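PDB 1V43: sugar-binding transport ATP-binding protein from Pyrococcus horikoshii, which probably binds and hydrolyses ATP to power sugar uptake, as the ATPase subunit of an ABC-type sugar transporter. Local coordinates for residues Pro245-Leu259 with Leu276-Pro290. Numbering follows the deposited sequence.
Sequences PEMNILEVSVGDGYL and LKDYVGKTVLFGIRP
The carbonyl oxygen of F286 takes the amide of L250 at 2.6 Å (L250 N to F286 O) and also receives a CA-H...O contact from I249. F286 N returns the bond to L250 O, and the same reciprocal pairing recurs at N248/I288 and V252/V284. Past V252 the ladder runs into the type II turn Y279-K282, where V254 O accepts G281 N at 2.8 Å. These antiparallel strands, 248-255 and 283-288, are neighbours in the sheet of the MalK-type OB-fold domain, flanked by 258-261 beside 248-255 and by 361-364 beside 283-288. On the buried face L250, V252 and F286 pack together. F286 swings its ring off the backbone with chi1 at 170°, CG opposite the amide nitrogen, and meets L250 CB at the ring edge, while L259 CD1 lies 3.7 Å from F286 CD1. V254 continues this core, its CG2 3.7 Å from V284 CG2. At the other end M247 bends at chi3 (-63°) and sets its CE 3.7 Å above the guanidinium plane of R289, over the centre; R289 itself reaches Y230 O and I242 O. M247 SD also lies 4.0 Å from G287 CA, where a side chain would clash with the sulfur. Cutting M247 back to an alanine removes CG, SD and CE, and would probably leave that face of the guanidinium without its methyl cover. A water joins R289 NH1 to P245 O.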
ATOM      1  N   PRO A 245       8.744   2.258   1.335  1.00 27.71           N
ATOM      2  CA  PRO A 245       9.228   3.639   1.194  1.00 22.10           C
ATOM      3  C   PRO A 245      10.327   3.720   0.133  1.00 28.95           C
ATOM      4  O   PRO A 245      11.106   2.789  -0.039  1.00 24.62           O
ATOM      5  CB  PRO A 245       9.809   3.957   2.567  1.00 18.35           C
ATOM      6  CG  PRO A 245       9.138   3.017   3.484  1.00 32.28           C
ATOM      7  CD  PRO A 245       8.957   1.767   2.710  1.00 20.82           C
ATOM      8  N   GLU A 246      10.393   4.862  -0.536  1.00 30.21           N
ATOM      9  CA  GLU A 246      11.361   5.131  -1.585  1.00 28.78           C
ATOM     10  C   GLU A 246      12.833   5.146  -1.185  1.00 23.91           C
ATOM     11  O   GLU A 246      13.177   5.344  -0.032  1.00 25.86           O
ATOM     12  CB  GLU A 246      11.017   6.479  -2.213  1.00 21.67           C
ATOM     13  CG  GLU A 246       9.759   6.466  -3.041  1.00 32.07           C
ATOM     14  CD  GLU A 246       9.408   7.847  -3.585  1.00 41.15           C
ATOM     15  OE1 GLU A 246      10.327   8.697  -3.705  1.00 33.52           O
ATOM     16  OE2 GLU A 246       8.215   8.069  -3.900  1.00 44.96           O
ATOM     17  N   MET A 247      13.705   4.963  -2.168  1.00 25.67           N
ATOM     18  CA  MET A 247      15.145   5.003  -1.929  1.00 23.80           C
ATOM     19  C   MET A 247      15.530   6.402  -1.465  1.00 28.54           C
ATOM     20  O   MET A 247      15.050   7.387  -2.022  1.00 32.90           O
ATOM     21  CB  MET A 247      15.904   4.704  -3.218  1.00 26.29           C
ATOM     22  CG  MET A 247      17.410   4.998  -3.138  1.00 25.22           C
ATOM     23  SD  MET A 247      18.292   4.695  -4.714  1.00 27.99           S
ATOM     24  CE  MET A 247      18.029   2.916  -4.911  1.00 22.05           C
ATOM     25  N   ASN A 248      16.385   6.495  -0.453  1.00 30.55           N
ATOM     26  CA  ASN A 248      16.835   7.795   0.038  1.00 30.14           C
ATOM     27  C   ASN A 248      17.797   8.404  -0.984  1.00 30.99           C
ATOM     28  O   ASN A 248      18.764   7.763  -1.389  1.00 38.39           O
ATOM     29  CB  ASN A 248      17.558   7.639   1.377  1.00 31.81           C
ATOM     30  CG  ASN A 248      16.663   7.080   2.456  1.00 30.34           C
ATOM     31  OD1 ASN A 248      16.811   5.929   2.878  1.00 34.59           O
ATOM     32  ND2 ASN A 248      15.713   7.886   2.900  1.00 24.75           N
ATOM     33  N   ILE A 249      17.522   9.632  -1.411  1.00 30.44           N
ATOM     34  CA  ILE A 249      18.386  10.319  -2.373  1.00 32.53           C
ATOM     35  C   ILE A 249      19.020  11.538  -1.695  1.00 36.69           C
ATOM     36  O   ILE A 249      18.338  12.503  -1.358  1.00 35.37           O
ATOM     37  CB  ILE A 249      17.590  10.780  -3.622  1.00 32.30           C
ATOM     38  CG1 ILE A 249      16.963   9.573  -4.331  1.00 23.06           C
ATOM     39  CG2 ILE A 249      18.509  11.497  -4.588  1.00 34.69           C
ATOM     40  CD1 ILE A 249      17.980   8.590  -4.868  1.00 22.36           C
ATOM     41  N   LEU A 250      20.331  11.481  -1.488  1.00 38.38           N
ATOM     42  CA  LEU A 250      21.037  12.575  -0.835  1.00 42.59           C
ATOM     43  C   LEU A 250      22.119  13.203  -1.700  1.00 40.32           C
ATOM     44  O   LEU A 250      22.947  12.512  -2.284  1.00 45.34           O
ATOM     45  CB  LEU A 250      21.670  12.087   0.472  1.00 41.65           C
ATOM     46  CG  LEU A 250      20.725  11.511   1.521  1.00 34.37           C
ATOM     47  CD1 LEU A 250      21.492  11.259   2.811  1.00 32.49           C
ATOM     48  CD2 LEU A 250      19.581  12.471   1.758  1.00 34.92           C
ATOM     49  N   GLU A 251      22.112  14.525  -1.760  1.00 40.66           N
ATOM     50  CA  GLU A 251      23.091  15.273  -2.539  1.00 46.38           C
ATOM     51  C   GLU A 251      24.429  15.282  -1.804  1.00 41.60           C
ATOM     52  O   GLU A 251      24.497  15.698  -0.656  1.00 41.88           O
ATOM     53  CB  GLU A 251      22.582  16.698  -2.731  1.00 51.59           C
ATOM     54  CG  GLU A 251      23.342  17.523  -3.735  1.00 69.44           C
ATOM     55  CD  GLU A 251      22.653  18.848  -4.012  1.00 76.86           C
ATOM     56  OE1 GLU A 251      23.234  19.677  -4.743  1.00 79.89           O
ATOM     57  OE2 GLU A 251      21.527  19.057  -3.501  1.00 77.61           O
ATOM     58  N   VAL A 252      25.493  14.810  -2.449  1.00 40.11           N
ATOM     59  CA  VAL A 252      26.804  14.797  -1.808  1.00 46.36           C
ATOM     60  C   VAL A 252      27.980  15.155  -2.735  1.00 52.05           C
ATOM     61  O   VAL A 252      27.828  15.230  -3.956  1.00 48.78           O
ATOM     62  CB  VAL A 252      27.098  13.425  -1.157  1.00 40.08           C
ATOM     63  CG1 VAL A 252      26.008  13.086  -0.150  1.00 41.98           C
ATOM     64  CG2 VAL A 252      27.217  12.351  -2.220  1.00 38.21           C
ATOM     65  N   SER A 253      29.148  15.381  -2.134  1.00 53.04           N
ATOM     66  CA  SER A 253      30.357  15.720  -2.879  1.00 58.16           C
ATOM     67  C   SER A 253      31.371  14.595  -2.730  1.00 58.50           C
ATOM     68  O   SER A 253      31.515  14.029  -1.647  1.00 58.74           O
ATOM     69  CB  SER A 253      30.951  17.028  -2.354  1.00 58.31           C
ATOM     70  OG  SER A 253      30.065  18.108  -2.587  1.00 50.29           O
ATOM     71  N   VAL A 254      32.069  14.279  -3.817  1.00 57.52           N
ATOM     72  CA  VAL A 254      33.061  13.204  -3.826  1.00 62.01           C
ATOM     73  C   VAL A 254      34.460  13.688  -3.435  1.00 70.58           C
ATOM     74  O   VAL A 254      34.924  14.713  -3.932  1.00 71.89           O
ATOM     75  CB  VAL A 254      33.146  12.557  -5.227  1.00 60.63           C
ATOM     76  CG1 VAL A 254      34.025  11.318  -5.177  1.00 59.67           C
ATOM     77  CG2 VAL A 254      31.749  12.211  -5.731  1.00 59.70           C
ATOM     78  N   GLY A 255      35.138  12.940  -2.563  1.00 75.30           N
ATOM     79  CA  GLY A 255      36.474  13.331  -2.134  1.00 80.29           C
ATOM     80  C   GLY A 255      37.559  12.286  -2.350  1.00 84.45           C
ATOM     81  O   GLY A 255      37.338  11.290  -3.039  1.00 84.86           O
ATOM     82  N   ASP A 256      38.732  12.522  -1.758  1.00 87.18           N
ATOM     83  CA  ASP A 256      39.878  11.613  -1.863  1.00 90.12           C
ATOM     84  C   ASP A 256      39.418  10.166  -1.948  1.00 90.50           C
ATOM     85  O   ASP A 256      39.871   9.401  -2.802  1.00 93.63           O
ATOM     86  CB  ASP A 256      40.803  11.775  -0.648  1.00 91.39           C
ATOM     87  CG  ASP A 256      41.582  13.081  -0.671  1.00 95.59           C
ATOM     88  OD1 ASP A 256      40.992  14.108  -1.076  1.00 97.32           O
ATOM     89  OD2 ASP A 256      42.779  13.088  -0.274  1.00 21.85           O
ATOM     90  N   GLY A 257      38.513   9.804  -1.046  1.00 88.34           N
ATOM     91  CA  GLY A 257      37.974   8.458  -1.007  1.00 83.96           C
ATOM     92  C   GLY A 257      36.852   8.443   0.007  1.00 81.86           C
ATOM     93  O   GLY A 257      36.906   7.716   1.000  1.00 82.24           O
ATOM     94  N   TYR A 258      35.833   9.259  -0.247  1.00 77.99           N
ATOM     95  CA  TYR A 258      34.692   9.374   0.654  1.00 74.30           C
ATOM     96  C   TYR A 258      33.643  10.296   0.060  1.00 69.56           C
ATOM     97  O   TYR A 258      33.892  11.002  -0.914  1.00 71.82           O
ATOM     98  CB  TYR A 258      35.149   9.949   1.993  1.00 77.37           C
ATOM     99  CG  TYR A 258      35.905  11.251   1.829  1.00 86.02           C
ATOM    100  CD1 TYR A 258      35.232  12.452   1.589  1.00 86.68           C
ATOM    101  CD2 TYR A 258      37.302  11.272   1.842  1.00 86.83           C
ATOM    102  CE1 TYR A 258      35.935  13.639   1.360  1.00 88.60           C
ATOM    103  CE2 TYR A 258      38.011  12.449   1.614  1.00 86.38           C
ATOM    104  CZ  TYR A 258      37.325  13.627   1.372  1.00 86.83           C
ATOM    105  OH  TYR A 258      38.030  14.784   1.134  1.00 86.07           O
ATOM    106  N   LEU A 259      32.465  10.278   0.666  1.00 63.11           N
ATOM    107  CA  LEU A 259      31.360  11.122   0.247  1.00 56.80           C
ATOM    108  C   LEU A 259      31.032  11.964   1.462  1.00 53.11           C
ATOM    109  O   LEU A 259      31.191  11.512   2.594  1.00 52.32           O
ATOM    110  CB  LEU A 259      30.135  10.277  -0.123  1.00 52.52           C
ATOM    111  CG  LEU A 259      30.230   9.368  -1.346  1.00 57.00           C
ATOM    112  CD1 LEU A 259      29.133   8.306  -1.308  1.00 49.32           C
ATOM    113  CD2 LEU A 259      30.136  10.219  -2.603  1.00 53.79           C
ATOM    114  N   LEU A 276      33.928   6.888  -8.971  1.00 80.78           N
ATOM    115  CA  LEU A 276      33.581   8.295  -9.047  1.00 80.83           C
ATOM    116  C   LEU A 276      34.774   9.202  -9.345  1.00 82.15           C
ATOM    117  O   LEU A 276      34.693  10.413  -9.157  1.00 85.54           O
ATOM    118  CB  LEU A 276      32.932   8.717  -7.728  1.00 80.41           C
ATOM    119  CG  LEU A 276      31.778   7.840  -7.231  1.00 78.84           C
ATOM    120  CD1 LEU A 276      31.409   8.228  -5.812  1.00 78.90           C
ATOM    121  CD2 LEU A 276      30.584   7.988  -8.156  1.00 80.40           C
ATOM    122  N   LYS A 277      35.878   8.624  -9.808  1.00 83.62           N
ATOM    123  CA  LYS A 277      37.069   9.412 -10.120  1.00 82.22           C
ATOM    124  C   LYS A 277      36.758  10.643 -10.976  1.00 78.75           C
ATOM    125  O   LYS A 277      37.294  11.723 -10.735  1.00 80.25           O
ATOM    126  CB  LYS A 277      38.117   8.540 -10.816  1.00 83.70           C
ATOM    127  CG  LYS A 277      38.739   7.497  -9.905  1.00 87.57           C
ATOM    128  CD  LYS A 277      39.796   6.681 -10.634  1.00 95.01           C
ATOM    129  CE  LYS A 277      40.478   5.691  -9.695  1.00 96.13           C
ATOM    130  NZ  LYS A 277      41.187   6.380  -8.578  1.00 96.05           N
ATOM    131  N   ASP A 278      35.892  10.487 -11.972  1.00 73.27           N
ATOM    132  CA  ASP A 278      35.529  11.613 -12.827  1.00 72.87           C
ATOM    133  C   ASP A 278      34.566  12.537 -12.090  1.00 70.19           C
ATOM    134  O   ASP A 278      33.920  13.396 -12.701  1.00 70.98           O
ATOM    135  CB  ASP A 278      34.867  11.124 -14.122  1.00 75.11           C
ATOM    136  CG  ASP A 278      35.818  10.352 -15.014  1.00 78.96           C
ATOM    137  OD1 ASP A 278      36.911  10.877 -15.311  1.00 80.49           O
ATOM    138  OD2 ASP A 278      35.471   9.225 -15.430  1.00 80.22           O
ATOM    139  N   TYR A 279      34.466  12.357 -10.776  1.00 65.48           N
ATOM    140  CA  TYR A 279      33.565  13.171  -9.971  1.00 61.02           C
ATOM    141  C   TYR A 279      34.194  13.729  -8.710  1.00 62.59           C
ATOM    142  O   TYR A 279      33.549  14.493  -7.990  1.00 59.93           O
ATOM    143  CB  TYR A 279      32.306  12.380  -9.594  1.00 58.21           C
ATOM    144  CG  TYR A 279      31.387  12.103 -10.765  1.00 51.29           C
ATOM    145  CD1 TYR A 279      31.604  11.015 -11.607  1.00 45.48           C
ATOM    146  CD2 TYR A 279      30.321  12.951 -11.050  1.00 45.31           C
ATOM    147  CE1 TYR A 279      30.778  10.782 -12.709  1.00 45.11           C
ATOM    148  CE2 TYR A 279      29.494  12.728 -12.145  1.00 47.45           C
ATOM    149  CZ  TYR A 279      29.727  11.642 -12.970  1.00 43.48           C
ATOM    150  OH  TYR A 279      28.902  11.416 -14.050  1.00 46.60           O
ATOM    151  N   VAL A 280      35.439  13.354  -8.426  1.00 60.38           N
ATOM    152  CA  VAL A 280      36.091  13.877  -7.232  1.00 60.40           C
ATOM    153  C   VAL A 280      35.986  15.394  -7.335  1.00 58.10           C
ATOM    154  O   VAL A 280      36.333  15.968  -8.362  1.00 57.89           O
ATOM    155  CB  VAL A 280      37.585  13.473  -7.154  1.00 62.55           C
ATOM    156  CG1 VAL A 280      38.158  13.873  -5.804  1.00 65.73           C
ATOM    157  CG2 VAL A 280      37.739  11.979  -7.354  1.00 64.47           C
ATOM    158  N   GLY A 281      35.468  16.030  -6.287  1.00 59.20           N
ATOM    159  CA  GLY A 281      35.318  17.476  -6.286  1.00 61.97           C
ATOM    160  C   GLY A 281      34.017  17.979  -6.892  1.00 68.11           C
ATOM    161  O   GLY A 281      33.770  19.188  -6.937  1.00 72.36           O
ATOM    162  N   LYS A 282      33.175  17.061  -7.356  1.00 66.91           N
ATOM    163  CA  LYS A 282      31.902  17.430  -7.965  1.00 63.79           C
ATOM    164  C   LYS A 282      30.740  16.832  -7.172  1.00 59.88           C
ATOM    165  O   LYS A 282      30.924  15.875  -6.412  1.00 59.20           O
ATOM    166  CB  LYS A 282      31.859  16.927  -9.411  1.00 69.88           C
ATOM    167  CG  LYS A 282      31.044  17.795 -10.351  1.00 75.66           C
ATOM    168  CD  LYS A 282      31.706  19.149 -10.558  1.00 78.42           C
ATOM    169  CE  LYS A 282      30.941  19.988 -11.577  1.00 84.88           C
ATOM    170  NZ  LYS A 282      31.619  21.285 -11.874  1.00 79.90           N
ATOM    171  N   THR A 283      29.547  17.392  -7.347  1.00 51.06           N
ATOM    172  CA  THR A 283      28.364  16.900  -6.642  1.00 53.58           C
ATOM    173  C   THR A 283      27.604  15.809  -7.405  1.00 53.32           C
ATOM    174  O   THR A 283      27.378  15.909  -8.613  1.00 52.38           O
ATOM    175  CB  THR A 283      27.378  18.039  -6.342  1.00 55.36           C
ATOM    176  OG1 THR A 283      27.973  18.961  -5.422  1.00 64.44           O
ATOM    177  CG2 THR A 283      26.098  17.487  -5.738  1.00 57.12           C
ATOM    178  N   VAL A 284      27.204  14.772  -6.676  1.00 52.07           N
ATOM    179  CA  VAL A 284      26.462  13.654  -7.244  1.00 42.81           C
ATOM    180  C   VAL A 284      25.317  13.301  -6.303  1.00 44.25           C
ATOM    181  O   VAL A 284      25.268  13.788  -5.178  1.00 42.90           O
ATOM    182  CB  VAL A 284      27.367  12.420  -7.427  1.00 44.12           C
ATOM    183  CG1 VAL A 284      28.413  12.707  -8.486  1.00 46.67           C
ATOM    184  CG2 VAL A 284      28.043  12.052  -6.108  1.00 39.58           C
ATOM    185  N   LEU A 285      24.388  12.469  -6.760  1.00 42.13           N
ATOM    186  CA  LEU A 285      23.263  12.087  -5.923  1.00 38.91           C
ATOM    187  C   LEU A 285      23.525  10.699  -5.337  1.00 41.82           C
ATOM    188  O   LEU A 285      23.727   9.729  -6.070  1.00 40.19           O
ATOM    189  CB  LEU A 285      21.968  12.101  -6.742  1.00 34.89           C
ATOM    190  CG  LEU A 285      21.604  13.453  -7.368  1.00 43.57           C
ATOM    191  CD1 LEU A 285      20.305  13.332  -8.133  1.00 36.44           C
ATOM    192  CD2 LEU A 285      21.477  14.527  -6.284  1.00 43.83           C
ATOM    193  N   PHE A 286      23.558  10.638  -4.011  1.00 37.46           N
ATOM    194  CA  PHE A 286      23.789   9.409  -3.253  1.00 37.46           C
ATOM    195  C   PHE A 286      22.436   8.754  -2.965  1.00 36.96           C
ATOM    196  O   PHE A 286      21.469   9.436  -2.640  1.00 36.70           O
ATOM    197  CB  PHE A 286      24.479   9.753  -1.932  1.00 36.66           C
ATOM    198  CG  PHE A 286      24.562   8.606  -0.959  1.00 40.06           C
ATOM    199  CD1 PHE A 286      25.463   7.569  -1.156  1.00 40.51           C
ATOM    200  CD2 PHE A 286      23.750   8.575   0.166  1.00 36.20           C
ATOM    201  CE1 PHE A 286      25.556   6.524  -0.243  1.00 40.96           C
ATOM    202  CE2 PHE A 286      23.839   7.535   1.079  1.00 38.42           C
ATOM    203  CZ  PHE A 286      24.746   6.508   0.873  1.00 34.93           C
ATOM    204  N   GLY A 287      22.374   7.435  -3.075  1.00 33.05           N
ATOM    205  CA  GLY A 287      21.126   6.748  -2.819  1.00 31.04           C
ATOM    206  C   GLY A 287      21.289   5.430  -2.085  1.00 30.53           C
ATOM    207  O   GLY A 287      22.182   4.637  -2.392  1.00 29.81           O
ATOM    208  N   ILE A 288      20.436   5.202  -1.092  1.00 26.29           N
ATOM    209  CA  ILE A 288      20.458   3.952  -0.342  1.00 28.94           C
ATOM    210  C   ILE A 288      19.031   3.721   0.114  1.00 23.04           C
ATOM    211  O   ILE A 288      18.390   4.642   0.612  1.00 28.54           O
ATOM    212  CB  ILE A 288      21.440   4.002   0.860  1.00 36.63           C
ATOM    213  CG1 ILE A 288      21.493   2.625   1.517  1.00 32.65           C
ATOM    214  CG2 ILE A 288      21.037   5.085   1.851  1.00 37.09           C
ATOM    215  CD1 ILE A 288      22.443   2.550   2.661  1.00 46.77           C
ATOM    216  N   ARG A 289      18.516   2.510  -0.105  1.00 24.90           N
ATOM    217  CA  ARG A 289      17.128   2.198   0.256  1.00 24.74           C
ATOM    218  C   ARG A 289      16.930   1.969   1.749  1.00 22.91           C
ATOM    219  O   ARG A 289      17.801   1.408   2.401  1.00 23.20           O
ATOM    220  CB  ARG A 289      16.638   0.944  -0.493  1.00 21.67           C
ATOM    221  CG  ARG A 289      16.599   1.076  -2.003  1.00 25.10           C
ATOM    222  CD  ARG A 289      15.901  -0.127  -2.596  1.00 22.20           C
ATOM    223  NE  ARG A 289      15.969  -0.185  -4.049  1.00 15.31           N
ATOM    224  CZ  ARG A 289      15.123   0.405  -4.877  1.00 17.30           C
ATOM    225  NH1 ARG A 289      14.118   1.131  -4.403  1.00 18.15           N
ATOM    226  NH2 ARG A 289      15.247   0.220  -6.187  1.00 20.85           N
ATOM    227  N   PRO A 290      15.774   2.396   2.294  1.00 22.23           N
ATOM    228  CA  PRO A 290      15.402   2.256   3.712  1.00 18.94           C
ATOM    229  C   PRO A 290      15.657   0.824   4.206  1.00 28.65           C
ATOM    230  O   PRO A 290      16.164   0.615   5.312  1.00 24.30           O
ATOM    231  CB  PRO A 290      13.909   2.585   3.718  1.00 18.59           C
ATOM    232  CG  PRO A 290      13.791   3.616   2.601  1.00 23.41           C
ATOM    233  CD  PRO A 290      14.677   3.008   1.515  1.00 26.77           C
TER
HETATM  234  O   HOH W   1      13.016   1.141  -1.633  1.00 27.03           O